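Local coordinates for protein shikimate 5-dehydrogenase (Thermus thermophilus, PDB 2D5C) that catalyses the reversible NADPH-linked reduction of 3-dehydroshikimate to shikimate, the fourth step of the chorismate pathway, at residues 57-62 with 82-87. Residues are numbered along the deposited sequence; the frame is centred on the assembly and turned at random.
Sequences VNLTLP and GAVNTV. With SKM ((3R,4S,5R)-3,4,5-trihydroxycyclohex-1-ene-1-carboxylic acid), chain E.
The backbone carbonyl of Asn85 takes two hydrogen bonds from Asn58 and Leu59. Asn58 ND2 reaches Asn85 O at 3.0 Å, nearly straight and close to the plane of its own amide, while Leu59 N reaches the same oxygen at 2.9 Å from the opposite face of the carbonyl, well above its plane. Asparagine suits this place because one planar group both donates to that oxygen and, through OD1, accepts from the hydroxyl of Tyr33. Its CG lies anti to the carbonyl carbon (chi1 -84°), which brings the amide alongside the Thr86 side chain and sets CG 3.2 Å from O7 of shikimate. A leucine in place of Asn58 would probably leave Asn85 O with Leu59 N as its one donor from this segment and the Tyr33 hydroxyl without its acceptor.

Asn85 turns its own amide to the substrate: ND2 donates to shikimate O12 at 3.0 Å and more weakly to O7, while OD1 accepts from Thr99 N, which fixes which end of the amide faces the ligand. Thr60 OG1 meets O11 at 3.2 Å, and Asp100 and Lys64, the proton acceptor, also bond the substrate.

Beyond the polar face, Val57 and Val87 form an antiparallel hydrogen-bonded pair, with Val87 N to Val57 O almost linear. On that other face of the sheet Val57 CG2 packs against Val87 CB, and Leu59 CD1 lies 4.0 Å from Val87 CG2; branched aliphatic chains fill this buried layer. Asn85 and Thr86 form a classic bulge opposite Phe97 of strand 93-97. Strand 56-59 runs between strands 2-8 and 86-90 in the mixed sheet of the substrate-binding domain, with Ala239 and Trp243 of helix 229-244 covering Asn58 and Thr86.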
ATOM      1  N   VAL A  57       3.114   8.854   4.634  1.00 25.77           N
ATOM      2  CA  VAL A  57       3.275  10.260   4.967  1.00 25.73           C
ATOM      3  C   VAL A  57       2.357  11.067   4.094  1.00 25.91           C
ATOM      4  O   VAL A  57       1.960  10.624   3.010  1.00 23.28           O
ATOM      5  CB  VAL A  57       4.721  10.789   4.720  1.00 22.99           C
ATOM      6  CG1 VAL A  57       5.718  10.057   5.590  1.00 25.24           C
ATOM      7  CG2 VAL A  57       5.085  10.663   3.230  1.00 26.04           C
ATOM      8  N   ASN A  58       1.981  12.237   4.597  1.00 25.30           N
ATOM      9  CA  ASN A  58       1.172  13.177   3.835  1.00 24.87           C
ATOM     10  C   ASN A  58       2.203  14.181   3.343  1.00 27.88           C
ATOM     11  O   ASN A  58       3.254  14.358   3.975  1.00 29.58           O
ATOM     12  CB  ASN A  58       0.139  13.870   4.730  1.00 27.65           C
ATOM     13  CG  ASN A  58      -1.111  13.042   4.918  1.00 28.43           C
ATOM     14  OD1 ASN A  58      -1.617  12.893   6.035  1.00 22.92           O
ATOM     15  ND2 ASN A  58      -1.630  12.502   3.812  1.00 22.95           N
ATOM     16  N   LEU A  59       1.933  14.799   2.196  1.00 26.41           N
ATOM     17  CA  LEU A  59       2.845  15.787   1.642  1.00 31.20           C
ATOM     18  C   LEU A  59       2.097  17.093   1.513  1.00 30.67           C
ATOM     19  O   LEU A  59       0.931  17.111   1.123  1.00 30.88           O
ATOM     20  CB  LEU A  59       3.346  15.370   0.250  1.00 29.94           C
ATOM     21  CG  LEU A  59       4.136  14.077   0.089  1.00 28.25           C
ATOM     22  CD1 LEU A  59       4.576  13.964  -1.359  1.00 31.28           C
ATOM     23  CD2 LEU A  59       5.344  14.056   1.017  1.00 25.23           C
ATOM     24  N   THR A  60       2.774  18.188   1.841  1.00 34.12           N
ATOM     25  CA  THR A  60       2.170  19.510   1.743  1.00 35.67           C
ATOM     26  C   THR A  60       3.189  20.404   1.022  1.00 35.47           C
ATOM     27  O   THR A  60       4.229  19.913   0.575  1.00 37.70           O
ATOM     28  CB  THR A  60       1.830  20.055   3.166  1.00 41.12           C
ATOM     29  OG1 THR A  60       0.783  21.028   3.073  1.00 42.38           O
ATOM     30  CG2 THR A  60       3.051  20.681   3.817  1.00 40.60           C
ATOM     31  N   LEU A  61       2.907  21.699   0.896  1.00 42.38           N
ATOM     32  CA  LEU A  61       3.834  22.609   0.219  1.00 39.88           C
ATOM     33  C   LEU A  61       5.251  22.505   0.763  1.00 44.27           C
ATOM     34  O   LEU A  61       5.453  22.328   1.967  1.00 43.90           O
ATOM     35  CB  LEU A  61       3.404  24.065   0.373  1.00 46.57           C
ATOM     36  CG  LEU A  61       2.153  24.594  -0.315  1.00 52.04           C
ATOM     37  CD1 LEU A  61       0.909  24.016   0.335  1.00 51.68           C
ATOM     38  CD2 LEU A  61       2.159  26.111  -0.202  1.00 53.67           C
ATOM     39  N   PRO A  62       6.253  22.605  -0.122  1.00 42.12           N
ATOM     40  CA  PRO A  62       6.109  22.797  -1.570  1.00 42.49           C
ATOM     41  C   PRO A  62       6.592  21.504  -2.227  1.00 40.44           C
ATOM     42  O   PRO A  62       7.379  21.528  -3.174  1.00 36.49           O
ATOM     43  CB  PRO A  62       7.066  23.943  -1.836  1.00 45.45           C
ATOM     44  CG  PRO A  62       8.242  23.528  -0.988  1.00 46.81           C
ATOM     45  CD  PRO A  62       7.606  23.003   0.310  1.00 45.94           C
ATOM     46  N   GLY A  82      -1.312  15.866 -11.113  1.00 19.29           N
ATOM     47  CA  GLY A  82       0.065  16.312 -11.067  1.00 25.43           C
ATOM     48  C   GLY A  82       0.524  16.603  -9.652  1.00 27.46           C
ATOM     49  O   GLY A  82       1.521  17.297  -9.442  1.00 28.33           O
ATOM     50  N   ALA A  83      -0.195  16.069  -8.667  1.00 23.45           N
ATOM     51  CA  ALA A  83       0.176  16.303  -7.282  1.00 25.25           C
ATOM     52  C   ALA A  83      -0.211  15.108  -6.430  1.00 19.49           C
ATOM     53  O   ALA A  83      -1.274  14.530  -6.608  1.00 21.23           O
ATOM     54  CB  ALA A  83      -0.518  17.570  -6.750  1.00 27.66           C
ATOM     55  N   VAL A  84       0.675  14.762  -5.507  1.00 25.31           N
ATOM     56  CA  VAL A  84       0.464  13.649  -4.594  1.00 21.82           C
ATOM     57  C   VAL A  84       0.461  14.225  -3.182  1.00 24.26           C
ATOM     58  O   VAL A  84       1.388  14.946  -2.800  1.00 25.41           O
ATOM     59  CB  VAL A  84       1.612  12.623  -4.716  1.00 25.89           C
ATOM     60  CG1 VAL A  84       1.640  11.706  -3.491  1.00 17.31           C
ATOM     61  CG2 VAL A  84       1.433  11.799  -6.007  1.00 23.34           C
ATOM     62  N   ASN A  85      -0.578  13.911  -2.410  1.00 22.67           N
ATOM     63  CA  ASN A  85      -0.663  14.397  -1.033  1.00 23.58           C
ATOM     64  C   ASN A  85      -0.559  13.236  -0.039  1.00 24.03           C
ATOM     65  O   ASN A  85      -0.459  13.441   1.173  1.00 26.02           O
ATOM     66  CB  ASN A  85      -1.979  15.150  -0.817  1.00 24.32           C
ATOM     67  CG  ASN A  85      -3.125  14.232  -0.425  1.00 29.46           C
ATOM     68  OD1 ASN A  85      -3.380  13.218  -1.076  1.00 24.82           O
ATOM     69  ND2 ASN A  85      -3.830  14.593   0.642  1.00 23.15           N
ATOM     70  N   THR A  86      -0.579  12.014  -0.557  1.00 20.51           N
ATOM     71  CA  THR A  86      -0.489  10.837   0.298  1.00 22.81           C
ATOM     72  C   THR A  86       0.440   9.788  -0.303  1.00 22.12           C
ATOM     73  O   THR A  86       0.285   9.400  -1.465  1.00 21.82           O
ATOM     74  CB  THR A  86      -1.879  10.204   0.504  1.00 23.12           C
ATOM     75  OG1 THR A  86      -2.760  11.173   1.090  1.00 25.36           O
ATOM     76  CG2 THR A  86      -1.786   8.986   1.434  1.00 20.81           C
ATOM     77  N   VAL A  87       1.413   9.349   0.493  1.00 19.88           N
ATOM     78  CA  VAL A  87       2.362   8.335   0.060  1.00 19.57           C
ATOM     79  C   VAL A  87       2.291   7.125   0.987  1.00 22.95           C
ATOM     80  O   VAL A  87       2.268   7.277   2.207  1.00 21.33           O
ATOM     81  CB  VAL A  87       3.812   8.889   0.066  1.00 22.89           C
ATOM     82  CG1 VAL A  87       4.788   7.793  -0.366  1.00 22.40           C
ATOM     83  CG2 VAL A  87       3.907  10.102  -0.858  1.00 22.72           C
TER
HETATM   84  O12 SKM E 301      -3.253  17.407   1.429  1.00 33.18           O
HETATM   85  C8  SKM E 301      -3.126  17.834   2.794  1.00 35.91           C
HETATM   86  C6  SKM E 301      -1.918  17.113   3.452  1.00 34.81           C
HETATM   87  O7  SKM E 301      -2.128  15.703   3.391  1.00 29.00           O
HETATM   88  C5  SKM E 301      -1.747  17.540   4.933  1.00 34.69           C
HETATM   89  C4  SKM E 301      -2.019  19.027   5.164  1.00 42.15           C
HETATM   90  C1  SKM E 301      -1.671  19.594   6.493  1.00 44.77           C
HETATM   91  O2  SKM E 301      -1.129  18.798   7.435  1.00 36.55           O
HETATM   92  O3  SKM E 301      -1.868  20.775   6.741  1.00 46.76           O
HETATM   93  C10 SKM E 301      -2.549  19.835   4.240  1.00 38.77           C
HETATM   94  C9  SKM E 301      -2.936  19.380   2.849  1.00 39.36           C
HETATM   95  O11 SKM E 301      -1.894  19.766   1.937  1.00 40.58           O